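Local atomic coordinates of envelope glycoprotein (Thogoto virus, PDB entry 5XEA), a protein that probably attaches the virus to a receptor on the host cell and later drives fusion of the virion with the host membrane. Residues K26-Q38 against H240-L252. Residues are numbered along the deposited sequence; the frame is centred on the assembly and turned at random.
Sequences KLYSATRYTTSAQ and HQYACYNFSKDEL. With NAG (2-acetamido-2-deoxy-beta-D-glucopyranose), chain F.
T31 pairs with N246 and Y33 with C244 through two backbone hydrogen bonds each, joining strands 26-35 and 243-247 antiparallel; Y33 N to C244 O is 2.8 Å and nearly straight at 171°. Beyond the last bridge, S248 N adds a weak bond to S29 O, and E251 OE1 accepts S29 N at 2.9 Å from the syn side, somewhat out of the carboxylate plane, OE2 adding a weak bond to the same N-H. That carboxylate lies 11° from parallel to the Y28 ring.

Apolar contacts gather on the A30, R32, Y245 and F247 face. A30 CB sits over the F247 ring, 3.9 Å from its centroid, while Y28 CB meets the ring edge. L252 CD1 covers the centre of one Y28 ring face, K26 CB the other nearer its rim. R32 CD runs beside Y245 CE1 at 3.5 Å, its guanidinium salt-bridging E200 and D226; D226 is also hydrogen-bonded to Y245 OH.

Within a six-stranded sheet of this gp64-like fusogen, strand 24-35 lies between 197-209 and 243-247; a type II' turn, H240 to A243, links the latter to strand 237-240, outermost within this chain, as does the C239-C244 disulfide.

On the face of T31, Y33 and C244, N246 ND2 carries the N-linked NAG. At the far end Q38 CB lies over one Y242 ring face, the amide, tilted 41° to the ring, leaning over the same face toward its rim.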
ATOM      1  N   LYS B  26     -26.693 -11.334  -5.695  1.00 59.56           N
ATOM      2  CA  LYS B  26     -27.571 -10.625  -6.614  1.00 61.34           C
ATOM      3  C   LYS B  26     -26.893 -10.427  -7.965  1.00 66.77           C
ATOM      4  O   LYS B  26     -25.662 -10.369  -8.064  1.00 71.02           O
ATOM      5  CB  LYS B  26     -27.969  -9.243  -6.073  1.00 66.41           C
ATOM      6  CG  LYS B  26     -28.437  -9.207  -4.635  1.00 63.15           C
ATOM      7  CD  LYS B  26     -29.861  -9.698  -4.500  1.00 73.02           C
ATOM      8  CE  LYS B  26     -30.360  -9.527  -3.070  1.00 76.25           C
ATOM      9  NZ  LYS B  26     -31.682 -10.183  -2.863  1.00 80.35           N
ATOM     10  N   LEU B  27     -27.717 -10.319  -9.003  1.00 58.74           N
ATOM     11  CA  LEU B  27     -27.308  -9.796 -10.299  1.00 63.18           C
ATOM     12  C   LEU B  27     -28.076  -8.493 -10.478  1.00 68.59           C
ATOM     13  O   LEU B  27     -29.278  -8.504 -10.760  1.00 67.63           O
ATOM     14  CB  LEU B  27     -27.585 -10.778 -11.427  1.00 76.08           C
ATOM     15  CG  LEU B  27     -26.314 -11.197 -12.164  1.00 88.20           C
ATOM     16  CD1 LEU B  27     -25.394 -11.950 -11.217  1.00 91.92           C
ATOM     17  CD2 LEU B  27     -26.636 -12.033 -13.392  1.00 95.62           C
ATOM     18  N   TYR B  28     -27.387  -7.374 -10.274  1.00 66.58           N
ATOM     19  CA  TYR B  28     -27.999  -6.060 -10.390  1.00 69.25           C
ATOM     20  C   TYR B  28     -27.858  -5.531 -11.810  1.00 66.38           C
ATOM     21  O   TYR B  28     -26.798  -5.645 -12.432  1.00 67.88           O
ATOM     22  CB  TYR B  28     -27.364  -5.073  -9.409  1.00 64.82           C
ATOM     23  CG  TYR B  28     -27.847  -5.218  -7.988  1.00 76.24           C
ATOM     24  CD1 TYR B  28     -29.031  -5.885  -7.701  1.00 88.63           C
ATOM     25  CD2 TYR B  28     -27.125  -4.681  -6.931  1.00 71.09           C
ATOM     26  CE1 TYR B  28     -29.481  -6.017  -6.394  1.00 86.45           C
ATOM     27  CE2 TYR B  28     -27.565  -4.806  -5.623  1.00 73.64           C
ATOM     28  CZ  TYR B  28     -28.741  -5.475  -5.360  1.00 78.97           C
ATOM     29  OH  TYR B  28     -29.181  -5.599  -4.061  1.00 78.65           O
ATOM     30  N   SER B  29     -28.942  -4.964 -12.324  1.00 65.52           N
ATOM     31  CA  SER B  29     -28.883  -4.260 -13.589  1.00 67.39           C
ATOM     32  C   SER B  29     -28.400  -2.838 -13.348  1.00 65.49           C
ATOM     33  O   SER B  29     -28.810  -2.176 -12.389  1.00 56.51           O
ATOM     34  CB  SER B  29     -30.248  -4.254 -14.273  1.00 69.25           C
ATOM     35  OG  SER B  29     -30.463  -5.468 -14.971  1.00 83.24           O
ATOM     36  N   ALA B  30     -27.517  -2.374 -14.223  1.00 55.56           N
ATOM     37  CA  ALA B  30     -27.015  -1.016 -14.107  1.00 63.42           C
ATOM     38  C   ALA B  30     -26.574  -0.517 -15.470  1.00 64.37           C
ATOM     39  O   ALA B  30     -26.227  -1.295 -16.364  1.00 61.57           O
ATOM     40  CB  ALA B  30     -25.852  -0.924 -13.109  1.00 62.78           C
ATOM     41  N   THR B  31     -26.607   0.802 -15.612  1.00 63.72           N
ATOM     42  CA  THR B  31     -25.963   1.477 -16.725  1.00 61.36           C
ATOM     43  C   THR B  31     -24.524   1.768 -16.319  1.00 62.96           C
ATOM     44  O   THR B  31     -24.281   2.428 -15.304  1.00 56.77           O
ATOM     45  CB  THR B  31     -26.696   2.767 -17.086  1.00 64.86           C
ATOM     46  OG1 THR B  31     -28.082   2.486 -17.329  1.00 74.07           O
ATOM     47  CG2 THR B  31     -26.089   3.380 -18.330  1.00 61.17           C
ATOM     48  N   ARG B  32     -23.580   1.255 -17.093  1.00 55.37           N
ATOM     49  CA  ARG B  32     -22.167   1.432 -16.823  1.00 55.86           C
ATOM     50  C   ARG B  32     -21.569   2.368 -17.861  1.00 55.25           C
ATOM     51  O   ARG B  32     -21.817   2.215 -19.061  1.00 59.10           O
ATOM     52  CB  ARG B  32     -21.435   0.097 -16.841  1.00 52.43           C
ATOM     53  CG  ARG B  32     -20.002   0.224 -16.419  1.00 60.39           C
ATOM     54  CD  ARG B  32     -19.325  -1.100 -16.447  1.00 67.77           C
ATOM     55  NE  ARG B  32     -19.034  -1.500 -17.808  1.00 68.10           N
ATOM     56  CZ  ARG B  32     -18.723  -2.739 -18.150  1.00 75.72           C
ATOM     57  NH1 ARG B  32     -18.680  -3.687 -17.223  1.00 70.32           N
ATOM     58  NH2 ARG B  32     -18.464  -3.036 -19.415  1.00 77.17           N
ATOM     59  N   TYR B  33     -20.773   3.325 -17.396  1.00 55.54           N
ATOM     60  CA  TYR B  33     -20.038   4.245 -18.255  1.00 50.71           C
ATOM     61  C   TYR B  33     -18.548   4.018 -18.047  1.00 54.99           C
ATOM     62  O   TYR B  33     -18.051   4.155 -16.925  1.00 53.64           O
ATOM     63  CB  TYR B  33     -20.395   5.693 -17.936  1.00 49.39           C
ATOM     64  CG  TYR B  33     -21.857   6.028 -18.055  1.00 60.65           C
ATOM     65  CD1 TYR B  33     -22.380   6.536 -19.242  1.00 66.50           C
ATOM     66  CD2 TYR B  33     -22.717   5.857 -16.978  1.00 58.66           C
ATOM     67  CE1 TYR B  33     -23.730   6.854 -19.355  1.00 73.06           C
ATOM     68  CE2 TYR B  33     -24.059   6.174 -17.078  1.00 66.31           C
ATOM     69  CZ  TYR B  33     -24.563   6.672 -18.269  1.00 69.96           C
ATOM     70  OH  TYR B  33     -25.900   6.986 -18.365  1.00 73.48           O
ATOM     71  N   THR B  34     -17.844   3.655 -19.117  1.00 53.04           N
ATOM     72  CA  THR B  34     -16.400   3.471 -19.100  1.00 58.19           C
ATOM     73  C   THR B  34     -15.780   4.256 -20.253  1.00 62.19           C
ATOM     74  O   THR B  34     -16.480   4.885 -21.050  1.00 59.19           O
ATOM     75  CB  THR B  34     -16.013   1.992 -19.196  1.00 61.75           C
ATOM     76  OG1 THR B  34     -16.521   1.449 -20.422  1.00 67.25           O
ATOM     77  CG2 THR B  34     -16.555   1.208 -18.006  1.00 54.63           C
ATOM     78  N   THR B  35     -14.451   4.201 -20.346  1.00 54.89           N
ATOM     79  CA  THR B  35     -13.702   4.970 -21.327  1.00 59.48           C
ATOM     80  C   THR B  35     -12.902   4.045 -22.238  1.00 62.68           C
ATOM     81  O   THR B  35     -12.528   2.927 -21.863  1.00 58.57           O
ATOM     82  CB  THR B  35     -12.742   5.991 -20.657  1.00 63.37           C
ATOM     83  OG1 THR B  35     -11.933   5.336 -19.675  1.00 63.17           O
ATOM     84  CG2 THR B  35     -13.517   7.117 -19.993  1.00 58.03           C
ATOM     85  N   SER B  36     -12.638   4.552 -23.446  1.00 62.79           N
ATOM     86  CA  SER B  36     -11.825   3.824 -24.417  1.00 79.29           C
ATOM     87  C   SER B  36     -10.413   3.570 -23.895  1.00 85.44           C
ATOM     88  O   SER B  36      -9.870   2.473 -24.068  1.00 94.96           O
ATOM     89  CB  SER B  36     -11.768   4.603 -25.732  1.00 77.92           C
ATOM     90  OG  SER B  36     -12.760   5.622 -25.779  1.00 74.43           O
ATOM     91  N   ALA B  37      -9.799   4.569 -23.267  1.00 79.25           N
ATOM     92  CA  ALA B  37      -8.443   4.457 -22.745  1.00 61.93           C
ATOM     93  C   ALA B  37      -8.425   4.748 -21.248  1.00 55.81           C
ATOM     94  O   ALA B  37      -9.400   5.231 -20.668  1.00 58.21           O
ATOM     95  CB  ALA B  37      -7.493   5.398 -23.490  1.00 60.64           C
ATOM     96  N   GLN B  38      -7.298   4.435 -20.612  1.00 52.98           N
ATOM     97  CA  GLN B  38      -7.144   4.615 -19.171  1.00 56.22           C
ATOM     98  C   GLN B  38      -6.188   5.755 -18.800  1.00 57.92           C
ATOM     99  O   GLN B  38      -5.739   5.825 -17.648  1.00 54.36           O
ATOM    100  CB  GLN B  38      -6.683   3.306 -18.530  1.00 71.16           C
ATOM    101  CG  GLN B  38      -7.550   2.109 -18.899  1.00 89.78           C
ATOM    102  CD  GLN B  38      -8.100   1.383 -17.686  1.00 97.67           C
ATOM    103  OE1 GLN B  38      -9.281   1.511 -17.353  1.00104.36           O
ATOM    104  NE2 GLN B  38      -7.248   0.610 -17.021  1.00 92.16           N
ATOM    105  N   HIS B 240     -16.424   4.126  -9.522  1.00 46.32           N
ATOM    106  CA  HIS B 240     -15.210   3.515  -9.001  1.00 45.98           C
ATOM    107  C   HIS B 240     -14.131   3.638 -10.066  1.00 42.36           C
ATOM    108  O   HIS B 240     -14.244   3.033 -11.135  1.00 46.46           O
ATOM    109  CB  HIS B 240     -15.420   2.054  -8.598  1.00 45.06           C
ATOM    110  CG  HIS B 240     -14.186   1.421  -8.050  1.00 43.90           C
ATOM    111  ND1 HIS B 240     -13.375   0.600  -8.804  1.00 52.00           N
ATOM    112  CD2 HIS B 240     -13.593   1.531  -6.839  1.00 48.03           C
ATOM    113  CE1 HIS B 240     -12.345   0.211  -8.074  1.00 51.36           C
ATOM    114  NE2 HIS B 240     -12.450   0.768  -6.880  1.00 52.17           N
ATOM    115  N   GLN B 241     -13.091   4.426  -9.767  1.00 42.88           N
ATOM    116  CA  GLN B 241     -11.987   4.667 -10.691  1.00 37.01           C
ATOM    117  C   GLN B 241     -12.492   5.045 -12.077  1.00 38.79           C
ATOM    118  O   GLN B 241     -13.189   6.054 -12.220  1.00 48.76           O
ATOM    119  CB  GLN B 241     -11.060   3.445 -10.719  1.00 41.72           C
ATOM    120  CG  GLN B 241     -10.478   3.197  -9.307  1.00 42.43           C
ATOM    121  CD  GLN B 241      -9.277   2.275  -9.249  1.00 48.78           C
ATOM    122  OE1 GLN B 241      -8.961   1.575 -10.208  1.00 47.45           O
ATOM    123  NE2 GLN B 241      -8.585   2.288  -8.103  1.00 44.94           N
ATOM    124  N   TYR B 242     -12.164   4.247 -13.092  1.00 44.18           N
ATOM    125  CA  TYR B 242     -12.494   4.539 -14.488  1.00 55.52           C
ATOM    126  C   TYR B 242     -13.943   4.247 -14.873  1.00 52.03           C
ATOM    127  O   TYR B 242     -14.259   4.341 -16.061  1.00 60.67           O
ATOM    128  CB  TYR B 242     -11.592   3.739 -15.434  1.00 61.43           C
ATOM    129  CG  TYR B 242     -10.126   3.945 -15.210  1.00 58.06           C
ATOM    130  CD1 TYR B 242      -9.509   5.155 -15.547  1.00 78.29           C
ATOM    131  CD2 TYR B 242      -9.345   2.931 -14.674  1.00 57.36           C
ATOM    132  CE1 TYR B 242      -8.137   5.351 -15.341  1.00 73.86           C
ATOM    133  CE2 TYR B 242      -7.988   3.109 -14.467  1.00 73.57           C
ATOM    134  CZ  TYR B 242      -7.388   4.315 -14.798  1.00 75.97           C
ATOM    135  OH  TYR B 242      -6.039   4.456 -14.581  1.00 65.24           O
ATOM    136  N   ALA B 243     -14.824   3.872 -13.946  1.00 59.30           N
ATOM    137  CA  ALA B 243     -16.181   3.463 -14.297  1.00 48.18           C
ATOM    138  C   ALA B 243     -17.196   4.169 -13.412  1.00 54.71           C
ATOM    139  O   ALA B 243     -16.973   4.337 -12.206  1.00 58.34           O
ATOM    140  CB  ALA B 243     -16.362   1.947 -14.161  1.00 47.07           C
ATOM    141  N   CYS B 244     -18.303   4.598 -14.012  1.00 46.80           N
ATOM    142  CA  CYS B 244     -19.457   5.056 -13.256  1.00 45.59           C
ATOM    143  C   CYS B 244     -20.634   4.126 -13.511  1.00 53.03           C
ATOM    144  O   CYS B 244     -20.776   3.559 -14.598  1.00 49.60           O
ATOM    145  CB  CYS B 244     -19.850   6.483 -13.605  1.00 42.11           C
ATOM    146  SG  CYS B 244     -18.684   7.716 -12.951  1.00 56.45           S
ATOM    147  N   TYR B 245     -21.474   3.980 -12.496  1.00 50.56           N
ATOM    148  CA  TYR B 245     -22.618   3.086 -12.540  1.00 48.32           C
ATOM    149  C   TYR B 245     -23.872   3.845 -12.146  1.00 52.78           C
ATOM    150  O   TYR B 245     -23.834   4.770 -11.327  1.00 47.36           O
ATOM    151  CB  TYR B 245     -22.436   1.874 -11.611  1.00 47.46           C
ATOM    152  CG  TYR B 245     -21.243   1.021 -11.953  1.00 51.52           C
ATOM    153  CD1 TYR B 245     -21.366  -0.077 -12.787  1.00 52.33           C
ATOM    154  CD2 TYR B 245     -19.983   1.324 -11.445  1.00 50.41           C
ATOM    155  CE1 TYR B 245     -20.268  -0.855 -13.105  1.00 50.70           C
ATOM    156  CE2 TYR B 245     -18.883   0.545 -11.757  1.00 51.33           C
ATOM    157  CZ  TYR B 245     -19.034  -0.538 -12.584  1.00 49.11           C
ATOM    158  OH  TYR B 245     -17.945  -1.305 -12.897  1.00 59.23           O
ATOM    159  N   ASN B 246     -24.986   3.454 -12.764  1.00 48.80           N
ATOM    160  CA  ASN B 246     -26.315   3.901 -12.360  1.00 49.14           C
ATOM    161  C   ASN B 246     -27.149   2.633 -12.190  1.00 53.06           C
ATOM    162  O   ASN B 246     -27.567   2.019 -13.179  1.00 53.35           O
ATOM    163  CB  ASN B 246     -26.928   4.857 -13.375  1.00 51.39           C
ATOM    164  CG  ASN B 246     -28.248   5.426 -12.909  1.00 74.23           C
ATOM    165  OD1 ASN B 246     -28.445   5.675 -11.723  1.00 86.12           O
ATOM    166  ND2 ASN B 246     -29.163   5.633 -13.844  1.00 93.91           N
ATOM    167  N   PHE B 247     -27.337   2.223 -10.938  1.00 49.34           N
ATOM    168  CA  PHE B 247     -28.099   1.030 -10.597  1.00 54.85           C
ATOM    169  C   PHE B 247     -29.574   1.390 -10.503  1.00 62.63           C
ATOM    170  O   PHE B 247     -29.930   2.413  -9.903  1.00 64.62           O
ATOM    171  CB  PHE B 247     -27.633   0.445  -9.261  1.00 62.46           C
ATOM    172  CG  PHE B 247     -26.279  -0.197  -9.306  1.00 66.69           C
ATOM    173  CD1 PHE B 247     -26.150  -1.564  -9.485  1.00 62.68           C
ATOM    174  CD2 PHE B 247     -25.131   0.563  -9.150  1.00 59.50           C
ATOM    175  CE1 PHE B 247     -24.908  -2.160  -9.521  1.00 61.81           C
ATOM    176  CE2 PHE B 247     -23.886  -0.030  -9.182  1.00 65.94           C
ATOM    177  CZ  PHE B 247     -23.775  -1.396  -9.373  1.00 64.61           C
ATOM    178  N   SER B 248     -30.425   0.549 -11.085  1.00 63.54           N
ATOM    179  CA  SER B 248     -31.862   0.689 -10.870  1.00 71.24           C
ATOM    180  C   SER B 248     -32.153   0.621  -9.380  1.00 71.76           C
ATOM    181  O   SER B 248     -31.749  -0.332  -8.704  1.00 68.10           O
ATOM    182  CB  SER B 248     -32.623  -0.404 -11.616  1.00 78.61           C
ATOM    183  OG  SER B 248     -34.015  -0.144 -11.602  1.00 96.65           O
ATOM    184  N   LYS B 249     -32.828   1.645  -8.858  1.00 67.45           N
ATOM    185  CA  LYS B 249     -32.979   1.740  -7.414  1.00 82.91           C
ATOM    186  C   LYS B 249     -34.177   0.959  -6.894  1.00 84.34           C
ATOM    187  O   LYS B 249     -34.218   0.650  -5.699  1.00 82.13           O
ATOM    188  CB  LYS B 249     -33.066   3.207  -6.980  1.00 91.25           C
ATOM    189  CG  LYS B 249     -34.425   3.850  -7.139  1.00101.94           C
ATOM    190  CD  LYS B 249     -34.425   5.257  -6.556  1.00106.76           C
ATOM    191  CE  LYS B 249     -35.694   6.006  -6.942  1.00104.44           C
ATOM    192  NZ  LYS B 249     -35.779   6.249  -8.414  1.00 97.69           N
ATOM    193  N   ASP B 250     -35.140   0.616  -7.749  1.00 84.78           N
ATOM    194  CA  ASP B 250     -36.201  -0.309  -7.350  1.00 96.88           C
ATOM    195  C   ASP B 250     -35.760  -1.763  -7.464  1.00 95.87           C
ATOM    196  O   ASP B 250     -36.539  -2.640  -7.846  1.00100.05           O
ATOM    197  CB  ASP B 250     -37.467  -0.050  -8.168  1.00109.99           C
ATOM    198  CG  ASP B 250     -37.251  -0.188  -9.671  1.00121.52           C
ATOM    199  OD1 ASP B 250     -36.324  -0.907 -10.103  1.00125.82           O
ATOM    200  OD2 ASP B 250     -38.034   0.422 -10.429  1.00123.45           O
ATOM    201  N   GLU B 251     -34.499  -2.026  -7.134  1.00 94.26           N
ATOM    202  CA  GLU B 251     -33.881  -3.331  -7.301  1.00 90.57           C
ATOM    203  C   GLU B 251     -32.908  -3.549  -6.149  1.00 96.88           C
ATOM    204  O   GLU B 251     -32.651  -4.686  -5.740  1.00 95.73           O
ATOM    205  CB  GLU B 251     -33.175  -3.399  -8.656  1.00 81.06           C
ATOM    206  CG  GLU B 251     -32.697  -4.769  -9.077  1.00 84.24           C
ATOM    207  CD  GLU B 251     -31.861  -4.716 -10.345  1.00 88.48           C
ATOM    208  OE1 GLU B 251     -30.776  -4.097 -10.319  1.00 90.70           O
ATOM    209  OE2 GLU B 251     -32.295  -5.278 -11.371  1.00 89.63           O
ATOM    210  N   LEU B 252     -32.381  -2.450  -5.616  1.00 94.71           N
ATOM    211  CA  LEU B 252     -31.473  -2.470  -4.473  1.00 92.92           C
ATOM    212  C   LEU B 252     -32.248  -2.562  -3.160  1.00 96.07           C
ATOM    213  O   LEU B 252     -33.481  -2.512  -3.144  1.00 96.56           O
ATOM    214  CB  LEU B 252     -30.584  -1.221  -4.475  1.00 91.31           C
ATOM    215  CG  LEU B 252     -29.261  -1.233  -5.254  1.00 84.19           C
ATOM    216  CD1 LEU B 252     -29.419  -1.841  -6.640  1.00 80.07           C
ATOM    217  CD2 LEU B 252     -28.700   0.180  -5.359  1.00 87.50           C
TER
HETATM  218  C1  NAG F   1     -30.461   6.160 -13.524  1.00 80.59           C
HETATM  219  C2  NAG F   1     -30.723   7.485 -14.240  1.00 95.27           C
HETATM  220  C3  NAG F   1     -32.148   7.958 -13.979  1.00104.30           C
HETATM  221  C4  NAG F   1     -33.151   6.866 -14.337  1.00106.48           C
HETATM  222  C5  NAG F   1     -32.787   5.569 -13.618  1.00100.20           C
HETATM  223  C6  NAG F   1     -33.652   4.403 -14.037  1.00 99.00           C
HETATM  224  C7  NAG F   1     -29.098   9.265 -14.696  1.00 92.25           C
HETATM  225  C8  NAG F   1     -28.176  10.282 -14.097  1.00 91.02           C
HETATM  226  N2  NAG F   1     -29.774   8.507 -13.829  1.00 94.26           N
HETATM  227  O3  NAG F   1     -32.363   9.136 -14.749  1.00104.31           O
HETATM  228  O4  NAG F   1     -34.468   7.228 -13.940  1.00112.80           O
HETATM  229  O5  NAG F   1     -31.435   5.203 -13.921  1.00 93.80           O
HETATM  230  O6  NAG F   1     -33.301   3.944 -15.336  1.00 97.93           O
HETATM  231  O7  NAG F   1     -29.219   9.131 -15.909  1.00 90.88           O